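Long-range contacts in salicylate 5-hydroxylase, large oxygenase component (Ralstonia sp., PDB 7C8Z), which hydroxylates salicylate at ring position 5 to give gentisate, as the iron and [2Fe-2S] cluster-bearing oxygenase component of a multicomponent enzyme system: residues Arg223-Pro228 and Phe352-Thr357; Val71-Glu76 and Leu217-Tyr222; Glu60-Ala65 and Arg437-Glu442; Thr408-Gly413 and Thr427-Met432. All blocks are in the same frame, centred on the assembly; numbering follows the deposited sequence.

Interaction 1: Arg223-Pro228 and Phe352-Thr357; sequences RRQRIP and FDFVWT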
loop_
_atom_site.group_PDB
_atom_site.type_symbol
_atom_site.label_atom_id
_atom_site.label_comp_id
_atom_site.label_asym_id
_atom_site.label_seq_id
_atom_site.Cartn_x
_atom_site.Cartn_y
_atom_site.Cartn_z
ATOM N N ARG A 223 -5.030 18.680 -13.365
ATOM C CA ARG A 223 -3.895 18.086 -12.682
ATOM C C ARG A 223 -4.349 17.653 -11.297
ATOM O O ARG A 223 -5.255 18.250 -10.717
ATOM C CB ARG A 223 -2.731 19.068 -12.588
ATOM C CG ARG A 223 -2.150 19.449 -13.942
ATOM C CD ARG A 223 -1.484 20.807 -13.892
ATOM N NE ARG A 223 -0.641 21.058 -15.052
ATOM C CZ ARG A 223 0.176 22.102 -15.160
ATOM N NH1 ARG A 223 0.254 22.986 -14.174
ATOM N NH2 ARG A 223 0.918 22.263 -16.246
ATOM N N ARG A 224 -3.748 16.591 -10.772
ATOM C CA ARG A 224 -4.226 16.030 -9.516
ATOM C C ARG A 224 -3.050 15.604 -8.655
ATOM O O ARG A 224 -2.079 15.030 -9.155
ATOM C CB ARG A 224 -5.156 14.826 -9.746
ATOM C CG ARG A 224 -6.245 15.044 -10.793
ATOM C CD ARG A 224 -7.070 13.785 -11.028
ATOM N NE ARG A 224 -8.416 13.955 -10.498
ATOM C CZ ARG A 224 -9.452 14.354 -11.224
ATOM N NH1 ARG A 224 -9.298 14.613 -12.515
ATOM N NH2 ARG A 224 -10.640 14.499 -10.658
ATOM N N GLN A 225 -3.151 15.870 -7.355
ATOM C CA GLN A 225 -2.096 15.448 -6.445
ATOM C C GLN A 225 -2.678 15.070 -5.093
ATOM O O GLN A 225 -3.582 15.733 -4.585
ATOM C CB GLN A 225 -1.047 16.548 -6.276
ATOM C CG GLN A 225 -1.616 17.896 -5.894
ATOM C CD GLN A 225 -0.534 18.946 -5.730
ATOM O OE1 GLN A 225 -0.716 20.110 -6.095
ATOM N NE2 GLN A 225 0.608 18.536 -5.182
ATOM N N ARG A 226 -2.139 14.014 -4.506
ATOM C CA ARG A 226 -2.500 13.594 -3.158
ATOM C C ARG A 226 -1.406 14.095 -2.225
ATOM O O ARG A 226 -0.251 13.666 -2.329
ATOM C CB ARG A 226 -2.643 12.074 -3.087
ATOM C CG ARG A 226 -2.903 11.521 -1.698
ATOM C CD ARG A 226 -3.673 10.215 -1.791
ATOM N NE ARG A 226 -4.922 10.396 -2.526
ATOM C CZ ARG A 226 -5.481 9.463 -3.286
ATOM N NH1 ARG A 226 -4.900 8.282 -3.416
ATOM N NH2 ARG A 226 -6.615 9.716 -3.920
ATOM N N ILE A 227 -1.758 15.016 -1.334
ATOM C CA ILE A 227 -0.808 15.635 -0.416
ATOM C C ILE A 227 -1.089 15.087 0.978
ATOM O O ILE A 227 -2.179 15.314 1.519
ATOM C CB ILE A 227 -0.910 17.169 -0.440
ATOM C CG1 ILE A 227 -0.815 17.684 -1.877
ATOM C CG2 ILE A 227 0.190 17.790 0.409
ATOM C CD1 ILE A 227 -0.898 19.179 -1.995
ATOM N N PRO A 228 -0.148 14.379 1.594
ATOM C CA PRO A 228 -0.373 13.755 2.912
ATOM C C PRO A 228 -0.208 14.732 4.073
ATOM O O PRO A 228 0.684 14.594 4.919
ATOM C CB PRO A 228 0.681 12.637 2.933
ATOM C CG PRO A 228 1.303 12.610 1.562
ATOM C CD PRO A 228 1.121 13.954 0.990
ATOM N N PHE A 352 -5.062 14.987 1.960
ATOM C CA PHE A 352 -6.108 15.582 1.142
ATOM C C PHE A 352 -5.702 15.501 -0.320
ATOM O O PHE A 352 -4.519 15.594 -0.658
ATOM C CB PHE A 352 -6.404 17.037 1.541
ATOM C CG PHE A 352 -5.315 18.019 1.179
ATOM C CD1 PHE A 352 -4.271 18.277 2.059
ATOM C CD2 PHE A 352 -5.353 18.709 -0.028
ATOM C CE1 PHE A 352 -3.276 19.189 1.736
ATOM C CE2 PHE A 352 -4.363 19.620 -0.358
ATOM C CZ PHE A 352 -3.322 19.860 0.526
ATOM N N ASP A 353 -6.702 15.321 -1.179
ATOM C CA ASP A 353 -6.515 15.401 -2.617
ATOM C C ASP A 353 -6.696 16.842 -3.080
ATOM O O ASP A 353 -7.452 17.621 -2.490
ATOM C CB ASP A 353 -7.501 14.486 -3.346
ATOM C CG ASP A 353 -7.190 13.003 -3.150
ATOM O OD1 ASP A 353 -6.084 12.664 -2.671
ATOM O OD2 ASP A 353 -8.059 12.170 -3.484
ATOM N N PHE A 354 -5.995 17.187 -4.152
ATOM C CA PHE A 354 -5.906 18.562 -4.626
ATOM C C PHE A 354 -6.028 18.514 -6.140
ATOM O O PHE A 354 -5.151 17.961 -6.818
ATOM C CB PHE A 354 -4.593 19.210 -4.199
ATOM C CG PHE A 354 -4.657 20.708 -4.070
ATOM C CD1 PHE A 354 -5.707 21.319 -3.400
ATOM C CD2 PHE A 354 -3.651 21.499 -4.599
ATOM C CE1 PHE A 354 -5.759 22.698 -3.273
ATOM C CE2 PHE A 354 -3.696 22.874 -4.476
ATOM C CZ PHE A 354 -4.750 23.475 -3.806
ATOM N N VAL A 355 -7.115 19.072 -6.659
ATOM C CA VAL A 355 -7.436 18.993 -8.078
ATOM C C VAL A 355 -7.346 20.385 -8.682
ATOM O O VAL A 355 -8.118 21.279 -8.319
ATOM C CB VAL A 355 -8.826 18.388 -8.304
ATOM C CG1 VAL A 355 -9.127 18.310 -9.795
ATOM C CG2 VAL A 355 -8.901 17.017 -7.652
ATOM N N TRP A 356 -6.408 20.566 -9.604
ATOM C CA TRP A 356 -6.250 21.811 -10.337
ATOM C C TRP A 356 -7.049 21.705 -11.628
ATOM O O TRP A 356 -6.796 20.811 -12.444
ATOM C CB TRP A 356 -4.781 22.082 -10.664
ATOM C CG TRP A 356 -3.807 21.998 -9.515
ATOM C CD1 TRP A 356 -3.587 20.929 -8.691
ATOM C CD2 TRP A 356 -2.890 23.017 -9.099
ATOM N NE1 TRP A 356 -2.602 21.227 -7.780
ATOM C CE2 TRP A 356 -2.159 22.504 -8.008
ATOM C CE3 TRP A 356 -2.623 24.318 -9.539
ATOM C CZ2 TRP A 356 -1.183 23.249 -7.348
ATOM C CZ3 TRP A 356 -1.650 25.052 -8.885
ATOM C CH2 TRP A 356 -0.944 24.516 -7.802
ATOM N N THR A 357 -8.016 22.599 -11.802
ATOM C CA THR A 357 -8.724 22.785 -13.066
ATOM C C THR A 357 -8.181 24.072 -13.676
ATOM O O THR A 357 -8.494 25.173 -13.207
ATOM C CB THR A 357 -10.232 22.868 -12.853
ATOM O OG1 THR A 357 -10.650 21.833 -11.955
ATOM C CG2 THR A 357 -10.966 22.718 -14.177
#
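Phe352 pairs with Ile227 through two backbone bonds, Ile227 N to Phe352 O and Phe352 N to Ile227 O. The phenyl ring lies alongside the Ile227 side chain. Its CG sits between the backbone N and the carbonyl carbon (chi1 71°), which brings one ring face against Ile227 CB, 4.0 Å from the ring centroid. This is a CH-pi contact, and Ile227 CD1 meets the ring at CZ, 3.6 Å away. Asp353 lies beside Arg226, with carboxylate and guanidinium nearly coplanar. The arginine grips it side-on in a salt bridge: NE binds OD1 at 2.6 Å on the syn lone pair, and NH2 binds OD2 at 2.9 Å. Arg226 NH1 forms a salt bridge with an acidic side chain of another protein chain. Phe354 exchanges backbone bonds with Gln225. These are neighbouring antiparallel strands of the catalytic-domain sheet, 223-227 at its edge within the chain. The pairing is continuous: hydrogen-bonded and non-hydrogen-bonded pairs follow in turn. A strand of a different protein chain adds a parallel ladder at Arg224 and Gln225. Val355 CG1 stands over the guanidinium face of Arg224, whose NH1 forms a salt bridge with an acidic side chain of that chain. Trp356 bonds Arg223 through the backbone. Its indole NE1 reaches Gln225 OE1 at 2.8 Å, on a lone pair in the amide plane. The side chain of Trp356 lies about 8 Å from the bound iron.

Interaction 2: Val71-Glu76 and Leu217-Tyr222; sequences VGLEAE and LKILGY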
loop_
_atom_site.group_PDB
_atom_site.type_symbol
_atom_site.label_atom_id
_atom_site.label_comp_id
_atom_site.label_asym_id
_atom_site.label_seq_id
_atom_site.Cartn_x
_atom_site.Cartn_y
_atom_site.Cartn_z
ATOM N N VAL A 71 -17.921 22.749 -6.512
ATOM C CA VAL A 71 -18.173 21.516 -7.245
ATOM C C VAL A 71 -17.763 21.590 -8.711
ATOM O O VAL A 71 -17.635 20.532 -9.351
ATOM C CB VAL A 71 -19.647 21.072 -7.129
ATOM C CG1 VAL A 71 -20.011 20.795 -5.676
ATOM C CG2 VAL A 71 -20.575 22.103 -7.733
ATOM N N GLY A 72 -17.538 22.766 -9.291
ATOM C CA GLY A 72 -16.900 22.742 -10.599
ATOM C C GLY A 72 -17.132 24.017 -11.395
ATOM O O GLY A 72 -17.374 25.081 -10.838
ATOM N N LEU A 73 -17.001 23.871 -12.712
ATOM C CA LEU A 73 -17.230 24.945 -13.663
ATOM C C LEU A 73 -18.367 24.573 -14.605
ATOM O O LEU A 73 -18.541 23.400 -14.958
ATOM C CB LEU A 73 -15.968 25.235 -14.477
ATOM C CG LEU A 73 -14.753 25.657 -13.653
ATOM C CD1 LEU A 73 -13.632 26.134 -14.566
ATOM C CD2 LEU A 73 -15.161 26.740 -12.672
ATOM N N GLU A 74 -19.124 25.587 -15.037
ATOM C CA GLU A 74 -20.222 25.335 -15.965
ATOM C C GLU A 74 -19.717 24.754 -17.280
ATOM O O GLU A 74 -20.392 23.916 -17.888
ATOM C CB GLU A 74 -21.008 26.619 -16.221
ATOM C CG GLU A 74 -21.680 27.181 -14.987
ATOM C CD GLU A 74 -22.929 27.983 -15.311
ATOM O OE1 GLU A 74 -23.659 27.600 -16.252
ATOM O OE2 GLU A 74 -23.181 28.996 -14.619
ATOM N N ALA A 75 -18.536 25.185 -17.729
ATOM C CA ALA A 75 -17.977 24.690 -18.982
ATOM C C ALA A 75 -17.704 23.192 -18.953
ATOM O O ALA A 75 -17.610 22.575 -20.018
ATOM C CB ALA A 75 -16.690 25.443 -19.317
ATOM N N GLU A 76 -17.566 22.591 -17.768
ATOM C CA GLU A 76 -17.392 21.144 -17.708
ATOM C C GLU A 76 -18.665 20.395 -18.079
ATOM O O GLU A 76 -18.600 19.196 -18.365
ATOM C CB GLU A 76 -16.938 20.704 -16.313
ATOM C CG GLU A 76 -15.944 21.634 -15.643
ATOM C CD GLU A 76 -15.305 21.019 -14.414
ATOM O OE1 GLU A 76 -14.400 20.177 -14.559
ATOM O OE2 GLU A 76 -15.726 21.365 -13.296
ATOM N N LEU A 217 -15.953 30.161 -20.228
ATOM C CA LEU A 217 -14.624 29.599 -20.049
ATOM C C LEU A 217 -14.438 28.372 -20.933
ATOM O O LEU A 217 -15.405 27.701 -21.304
ATOM C CB LEU A 217 -14.390 29.219 -18.585
ATOM C CG LEU A 217 -15.044 30.138 -17.552
ATOM C CD1 LEU A 217 -14.913 29.562 -16.153
ATOM C CD2 LEU A 217 -14.440 31.532 -17.614
ATOM N N LYS A 218 -13.183 28.111 -21.300
ATOM C CA LYS A 218 -12.795 26.895 -22.009
ATOM C C LYS A 218 -11.823 26.134 -21.117
ATOM O O LYS A 218 -10.808 26.690 -20.685
ATOM C CB LYS A 218 -12.172 27.204 -23.375
ATOM C CG LYS A 218 -11.086 28.267 -23.367
ATOM C CD LYS A 218 -10.643 28.618 -24.783
ATOM C CE LYS A 218 -9.755 27.534 -25.374
ATOM N NZ LYS A 218 -9.072 27.988 -26.620
ATOM N N ILE A 219 -12.140 24.872 -20.836
ATOM C CA ILE A 219 -11.315 24.052 -19.952
ATOM C C ILE A 219 -10.015 23.675 -20.651
ATOM O O ILE A 219 -10.024 23.055 -21.721
ATOM C CB ILE A 219 -12.078 22.803 -19.496
ATOM C CG1 ILE A 219 -13.417 23.203 -18.885
ATOM C CG2 ILE A 219 -11.253 22.014 -18.496
ATOM C CD1 ILE A 219 -13.287 24.141 -17.716
ATOM N N LEU A 220 -8.888 24.015 -20.025
ATOM C CA LEU A 220 -7.596 23.596 -20.548
ATOM C C LEU A 220 -7.199 22.216 -20.040
ATOM O O LEU A 220 -6.642 21.418 -20.803
ATOM C CB LEU A 220 -6.512 24.615 -20.182
ATOM C CG LEU A 220 -6.670 26.039 -20.725
ATOM C CD1 LEU A 220 -5.483 26.904 -20.327
ATOM C CD2 LEU A 220 -6.853 26.035 -22.236
ATOM N N GLY A 221 -7.484 21.900 -18.784
ATOM C CA GLY A 221 -7.225 20.545 -18.332
ATOM C C GLY A 221 -7.162 20.412 -16.825
ATOM O O GLY A 221 -7.409 21.357 -16.072
ATOM N N TYR A 222 -6.845 19.187 -16.398
ATOM C CA TYR A 222 -6.802 18.821 -14.989
ATOM C C TYR A 222 -5.426 18.318 -14.582
ATOM O O TYR A 222 -4.760 17.603 -15.339
ATOM C CB TYR A 222 -7.826 17.740 -14.657
ATOM C CG TYR A 222 -9.226 18.121 -15.025
ATOM C CD1 TYR A 222 -9.998 18.895 -14.176
ATOM C CD2 TYR A 222 -9.774 17.717 -16.229
ATOM C CE1 TYR A 222 -11.283 19.246 -14.517
ATOM C CE2 TYR A 222 -11.055 18.066 -16.577
ATOM C CZ TYR A 222 -11.804 18.828 -15.720
ATOM O OH TYR A 222 -13.079 19.170 -16.072
#
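Leu73 sets its CD1 methyl against two residues of strand 217-222. It meets Ile219 CD1 at 3.7 Å and Leu217 CD1 at 4.0 Å. The Leu73 and Leu217 side chains are roughly perpendicular. Ala75 CB touches both the Ile219 methyl, with CD1 4.0 Å away, and the backbone oxygen Leu217 O, at 3.3 Å. Ile219 CD1 therefore serves both Leu73 and Ala75. Two torsions, chi1 -53° and chi2 -58°, carry this delta methyl to the 71-76 segment. Glu76 also brings CG to 4.2 Å from Ile219 CD1. Its carboxylate lies at the edge of the Tyr222 ring, but the modelled approach there is too short to interpret. The next shell sets the shape of the 71-76 segment. Glu76 folds back on its own turn, and Leu73 N donates to Glu76 OE2 at 2.9 Å on the anti side. Glu76 N bonds Leu73 O, closing the short 3-10 turn. Lys84 forms a salt bridge with Glu76 OE2. Classic beta bulges, Val71-Gly72 facing Val185 and Leu220-Gly221 facing His358, shape the two strands. Phe359 touches both Leu73 and Leu217. The contact joins the end of strand 69-73 and the turn after it to strand 217-227, the outermost strand of the catalytic sheet within this chain. Its clear side-chain contacts are mostly between apolar groups, so this junction rests on packing and not on shared strand pairing.

Interaction 3: Glu60-Ala65 and Arg437-Glu442; sequences ERLFYA and RKVMGE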
loop_
_atom_site.group_PDB
_atom_site.type_symbol
_atom_site.label_atom_id
_atom_site.label_comp_id
_atom_site.label_asym_id
_atom_site.label_seq_id
_atom_site.Cartn_x
_atom_site.Cartn_y
_atom_site.Cartn_z
ATOM N N GLU A 60 -18.456 17.887 9.530
ATOM C CA GLU A 60 -19.849 18.177 9.868
ATOM C C GLU A 60 -20.154 19.671 9.798
ATOM O O GLU A 60 -21.217 20.067 9.304
ATOM C CB GLU A 60 -20.181 17.635 11.259
ATOM C CG GLU A 60 -20.085 16.118 11.391
ATOM C CD GLU A 60 -21.400 15.412 11.100
ATOM O OE1 GLU A 60 -22.131 15.851 10.189
ATOM O OE2 GLU A 60 -21.708 14.417 11.790
ATOM N N ARG A 61 -19.234 20.516 10.278
ATOM C CA ARG A 61 -19.537 21.921 10.518
ATOM C C ARG A 61 -18.946 22.890 9.502
ATOM O O ARG A 61 -19.393 24.040 9.448
ATOM C CB ARG A 61 -19.058 22.327 11.918
ATOM C CG ARG A 61 -19.746 21.565 13.038
ATOM C CD ARG A 61 -19.395 22.145 14.392
ATOM N NE ARG A 61 -20.040 21.422 15.485
ATOM C CZ ARG A 61 -19.818 21.668 16.772
ATOM N NH1 ARG A 61 -18.967 22.617 17.129
ATOM N NH2 ARG A 61 -20.445 20.963 17.702
ATOM N N LEU A 62 -17.967 22.474 8.704
ATOM C CA LEU A 62 -17.378 23.340 7.690
ATOM C C LEU A 62 -17.667 22.894 6.269
ATOM O O LEU A 62 -17.690 23.732 5.367
ATOM C CB LEU A 62 -15.858 23.434 7.880
ATOM C CG LEU A 62 -15.340 24.217 9.093
ATOM C CD1 LEU A 62 -16.181 25.452 9.357
ATOM C CD2 LEU A 62 -15.285 23.349 10.333
ATOM N N PHE A 63 -17.893 21.599 6.049
ATOM C CA PHE A 63 -18.147 21.060 4.719
ATOM C C PHE A 63 -19.589 20.647 4.484
ATOM O O PHE A 63 -20.071 20.754 3.354
ATOM C CB PHE A 63 -17.246 19.846 4.460
ATOM C CG PHE A 63 -15.805 20.197 4.274
ATOM C CD1 PHE A 63 -14.976 20.385 5.367
ATOM C CD2 PHE A 63 -15.276 20.342 3.005
ATOM C CE1 PHE A 63 -13.644 20.711 5.197
ATOM C CE2 PHE A 63 -13.945 20.667 2.828
ATOM C CZ PHE A 63 -13.128 20.853 3.925
ATOM N N TYR A 64 -20.285 20.172 5.512
ATOM C CA TYR A 64 -21.634 19.652 5.357
ATOM C C TYR A 64 -22.708 20.599 5.872
ATOM O O TYR A 64 -23.889 20.245 5.837
ATOM C CB TYR A 64 -21.761 18.301 6.070
ATOM C CG TYR A 64 -20.770 17.256 5.607
ATOM C CD1 TYR A 64 -20.242 17.286 4.323
ATOM C CD2 TYR A 64 -20.368 16.234 6.454
ATOM C CE1 TYR A 64 -19.336 16.331 3.896
ATOM C CE2 TYR A 64 -19.464 15.268 6.035
ATOM C CZ TYR A 64 -18.951 15.321 4.755
ATOM O OH TYR A 64 -18.051 14.365 4.340
ATOM N N ALA A 65 -22.337 21.788 6.343
ATOM C CA ALA A 65 -23.317 22.704 6.909
ATOM C C ALA A 65 -22.785 24.128 6.850
ATOM O O ALA A 65 -21.592 24.360 7.060
ATOM C CB ALA A 65 -23.656 22.327 8.354
ATOM N N ARG A 437 -11.924 28.248 15.811
ATOM C CA ARG A 437 -12.277 28.090 17.217
ATOM C C ARG A 437 -13.752 28.363 17.439
ATOM O O ARG A 437 -14.424 27.622 18.168
ATOM C CB ARG A 437 -11.442 29.031 18.087
ATOM C CG ARG A 437 -9.946 28.812 18.029
ATOM C CD ARG A 437 -9.261 29.486 19.201
ATOM N NE ARG A 437 -9.693 28.917 20.475
ATOM C CZ ARG A 437 -9.403 29.435 21.663
ATOM N NH1 ARG A 437 -8.675 30.538 21.749
ATOM N NH2 ARG A 437 -9.839 28.844 22.768
ATOM N N LYS A 438 -14.286 29.403 16.790
ATOM C CA LYS A 438 -15.692 29.740 16.988
ATOM C C LYS A 438 -16.613 28.634 16.482
ATOM O O LYS A 438 -17.543 28.214 17.182
ATOM C CB LYS A 438 -16.001 31.074 16.313
ATOM C CG LYS A 438 -15.379 32.240 17.049
ATOM C CD LYS A 438 -15.538 33.549 16.309
ATOM C CE LYS A 438 -14.857 34.671 17.079
ATOM N NZ LYS A 438 -14.858 35.945 16.321
ATOM N N VAL A 439 -16.354 28.125 15.276
ATOM C CA VAL A 439 -17.249 27.125 14.697
ATOM C C VAL A 439 -17.094 25.785 15.406
ATOM O O VAL A 439 -18.051 25.007 15.500
ATOM C CB VAL A 439 -17.013 27.004 13.179
ATOM C CG1 VAL A 439 -17.858 25.887 12.591
ATOM C CG2 VAL A 439 -17.334 28.323 12.488
ATOM N N MET A 440 -15.912 25.503 15.947
ATOM C CA MET A 440 -15.634 24.203 16.536
ATOM C C MET A 440 -15.725 24.210 18.054
ATOM O O MET A 440 -15.592 23.149 18.674
ATOM C CB MET A 440 -14.243 23.723 16.105
ATOM C CG MET A 440 -14.072 23.615 14.603
ATOM S SD MET A 440 -14.623 22.017 13.982
ATOM C CE MET A 440 -13.369 20.943 14.685
ATOM N N GLY A 441 -15.975 25.365 18.665
ATOM C CA GLY A 441 -16.116 25.433 20.105
ATOM C C GLY A 441 -14.889 24.934 20.838
ATOM O O GLY A 441 -14.987 24.041 21.682
ATOM N N GLU A 442 -13.728 25.498 20.524
ATOM C CA GLU A 442 -12.481 25.090 21.160
ATOM C C GLU A 442 -11.750 26.292 21.737
ATOM O O GLU A 442 -11.817 27.386 21.181
ATOM C CB GLU A 442 -11.578 24.360 20.157
ATOM C CG GLU A 442 -12.093 22.998 19.724
ATOM C CD GLU A 442 -11.665 21.885 20.663
ATOM O OE1 GLU A 442 -10.663 22.060 21.387
ATOM O OE2 GLU A 442 -12.336 20.833 20.682
#
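Val439 O, near the C-terminal end of helix 427-440, accepts a hydrogen bond from Arg61 NH1 at 3.0 Å. The donor lies in the carbonyl plane, on a lone pair, and the N-H...O angle is 150°. The oxygen is tilted 17° from the guanidinium plane. The Arg61 side chain starts with CG anti to the carbonyl carbon (chi1 -62°) and is extended from CG to NE. That reach lays its CD alongside Val439 O as well. Closer to the backbone, Arg61 CB rests on Val439 CG1 at 3.8 Å. The same methyl meets Leu62 CD1 at 3.7 Å, and here the two side chains approach tip to tip. Leu62 uses its other branch on Met440: CD2 is 3.9 Å from SD, with one side chain set square to the other. Tyr435, one turn before Val439 in helix 427-440, also touches Leu62. After Met440 the chain turns at Gly441, which has positive phi. Arg437 holds the terminal residue through a 2.7 Å bond from NE to Glu442 O, and Arg57 of helix 52-63 forms a salt bridge with Glu442 OE2. The contact thus packs helix 52-63 against the end of the last helix. Carbonyls at a helix C-terminus carry the negative end of the helix dipole, so the positive guanidinium on the exposed side chain of Arg61 is probably favourable there, beside the apolar contacts.

Interaction 4: Thr408-Gly413 and Thr427-Met432; sequences TVIEMG and TLIRGM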
loop_
_atom_site.group_PDB
_atom_site.type_symbol
_atom_site.label_atom_id
_atom_site.label_comp_id
_atom_site.label_asym_id
_atom_site.label_seq_id
_atom_site.Cartn_x
_atom_site.Cartn_y
_atom_site.Cartn_z
ATOM N N THR A 408 2.033 25.860 17.043
ATOM C CA THR A 408 2.718 26.741 16.115
ATOM C C THR A 408 2.697 28.167 16.658
ATOM O O THR A 408 2.029 28.477 17.648
ATOM C CB THR A 408 2.072 26.691 14.730
ATOM O OG1 THR A 408 0.784 27.313 14.777
ATOM C CG2 THR A 408 1.914 25.248 14.255
ATOM N N VAL A 409 3.448 29.043 16.000
ATOM C CA VAL A 409 3.525 30.447 16.374
ATOM C C VAL A 409 3.231 31.242 15.112
ATOM O O VAL A 409 4.096 31.373 14.238
ATOM C CB VAL A 409 4.890 30.831 16.959
ATOM C CG1 VAL A 409 4.858 32.268 17.474
ATOM C CG2 VAL A 409 5.298 29.865 18.065
ATOM N N ILE A 410 2.007 31.747 14.995
ATOM C CA ILE A 410 1.685 32.618 13.877
ATOM C C ILE A 410 1.482 34.014 14.441
ATOM O O ILE A 410 0.350 34.483 14.605
ATOM C CB ILE A 410 0.445 32.113 13.116
ATOM C CG1 ILE A 410 -0.615 31.597 14.092
ATOM C CG2 ILE A 410 0.823 30.996 12.164
ATOM C CD1 ILE A 410 -1.957 31.333 13.447
ATOM N N GLU A 411 2.591 34.698 14.709
ATOM C CA GLU A 411 2.576 35.999 15.360
ATOM C C GLU A 411 3.133 37.088 14.462
ATOM O O GLU A 411 3.330 38.219 14.918
ATOM C CB GLU A 411 3.352 35.951 16.679
ATOM C CG GLU A 411 2.614 35.232 17.793
ATOM C CD GLU A 411 3.415 35.172 19.072
ATOM O OE1 GLU A 411 4.425 35.901 19.172
ATOM O OE2 GLU A 411 3.035 34.398 19.975
ATOM N N MET A 412 3.390 36.777 13.198
ATOM C CA MET A 412 3.943 37.770 12.295
ATOM C C MET A 412 2.887 38.827 12.020
ATOM O O MET A 412 1.737 38.503 11.709
ATOM C CB MET A 412 4.396 37.112 10.995
ATOM C CG MET A 412 5.120 38.051 10.085
ATOM S SD MET A 412 6.379 38.898 11.043
ATOM C CE MET A 412 7.667 39.014 9.827
ATOM N N GLY A 413 3.277 40.092 12.140
ATOM C CA GLY A 413 2.319 41.173 12.116
ATOM C C GLY A 413 1.547 41.351 13.403
ATOM O O GLY A 413 0.546 42.077 13.411
ATOM N N THR A 427 -1.914 37.436 9.433
ATOM C CA THR A 427 -3.238 37.776 9.938
ATOM C C THR A 427 -4.331 36.924 9.306
ATOM O O THR A 427 -5.360 36.678 9.943
ATOM C CB THR A 427 -3.524 39.264 9.714
ATOM O OG1 THR A 427 -4.830 39.590 10.206
ATOM C CG2 THR A 427 -3.436 39.611 8.241
ATOM N N LEU A 428 -4.135 36.457 8.070
ATOM C CA LEU A 428 -5.158 35.623 7.447
ATOM C C LEU A 428 -5.275 34.277 8.151
ATOM O O LEU A 428 -6.381 33.758 8.333
ATOM C CB LEU A 428 -4.848 35.424 5.965
ATOM C CG LEU A 428 -4.737 36.674 5.097
ATOM C CD1 LEU A 428 -4.613 36.303 3.630
ATOM C CD2 LEU A 428 -5.936 37.560 5.321
ATOM N N ILE A 429 -4.150 33.718 8.589
ATOM C CA ILE A 429 -4.191 32.465 9.332
ATOM C C ILE A 429 -4.783 32.687 10.719
ATOM O O ILE A 429 -5.545 31.853 11.226
ATOM C CB ILE A 429 -2.785 31.846 9.395
ATOM C CG1 ILE A 429 -2.177 31.803 7.992
ATOM C CG2 ILE A 429 -2.842 30.454 10.004
ATOM C CD1 ILE A 429 -0.773 31.250 7.940
ATOM N N ARG A 430 -4.442 33.808 11.354
ATOM C CA ARG A 430 -5.013 34.116 12.661
ATOM C C ARG A 430 -6.525 34.281 12.569
ATOM O O ARG A 430 -7.263 33.817 13.445
ATOM C CB ARG A 430 -4.353 35.370 13.237
ATOM C CG ARG A 430 -2.953 35.097 13.765
ATOM C CD ARG A 430 -2.297 36.300 14.431
ATOM N NE ARG A 430 -2.391 37.534 13.659
ATOM C CZ ARG A 430 -1.376 38.052 12.977
ATOM N NH1 ARG A 430 -0.204 37.428 12.957
ATOM N NH2 ARG A 430 -1.532 39.185 12.309
ATOM N N GLY A 431 -7.008 34.910 11.497
ATOM C CA GLY A 431 -8.443 35.016 11.308
ATOM C C GLY A 431 -9.084 33.681 10.991
ATOM O O GLY A 431 -10.174 33.368 11.489
ATOM N N MET A 432 -8.427 32.885 10.147
ATOM C CA MET A 432 -8.899 31.538 9.862
ATOM C C MET A 432 -9.117 30.765 11.150
ATOM O O MET A 432 -10.166 30.151 11.352
ATOM C CB MET A 432 -7.895 30.816 8.958
ATOM C CG MET A 432 -8.195 29.346 8.719
ATOM S SD MET A 432 -7.092 28.604 7.497
ATOM C CE MET A 432 -6.988 26.928 8.105
#
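The loop between helix 387-402 and the last helix, 427-440, folds back on the first turns of that helix, in the catalytic domain. Arg430 makes the polar part of the contact. Its NH1 donates to Met412 O in a nearly straight bond of 2.5 Å, and the oxygen lies in the guanidinium plane. The donor stands 42° out of the plane of the Met412 carbonyl. The same nitrogen makes a weak bond to Ile410 O at 3.4 Å. A bend of the arginine chain at chi3 (-48°) helps bring NH1 to Met412 O. Its NH2 is bonded to Glu416 O, so backbone carbonyls of the loop hold the group at more than one point. Beside the polar end, Ile410 CD1 reaches Ile429 CG2 at 3.7 Å and Arg430 CG at 3.9 Å. The Ile410 and Arg430 side chains run antiparallel alongside one another. The loop also makes backbone hydrogen bonds with another copy of this protein. Arg113 of that subunit, which lines its [2Fe-2S] pocket, touches Ile410, so the loop lies near the neighbour's cluster. The side chain of Ile429 is about 8 Å from that of His243, an iron ligand. Around the contact, Thr427 packs on strand 263-267 and Ile429 on helix 232-238.

Interactions 1 and 2 share strand 217-227 and touch, with centres about 16 Å apart. Interaction 2 meets the Rieske-side sheet at one end of that strand, and interaction 1 pairs the other end with strand 352-361. Interactions 3 and 4 share helix 427-440, their centres about 19 Å apart: interaction 4 lies at its start and interaction 3 at its end. Along the chain, interactions 2, 1 and 4 follow in series, all nested inside the long loop closed by interaction 3. Interactions 2 and 4 lie farthest apart, about 33 Å between centres. Interaction 2 joins the Rieske-side sheet, and interaction 3 helix 52-63, to the iron-holding catalytic domain; interactions 1 and 4 are internal to it.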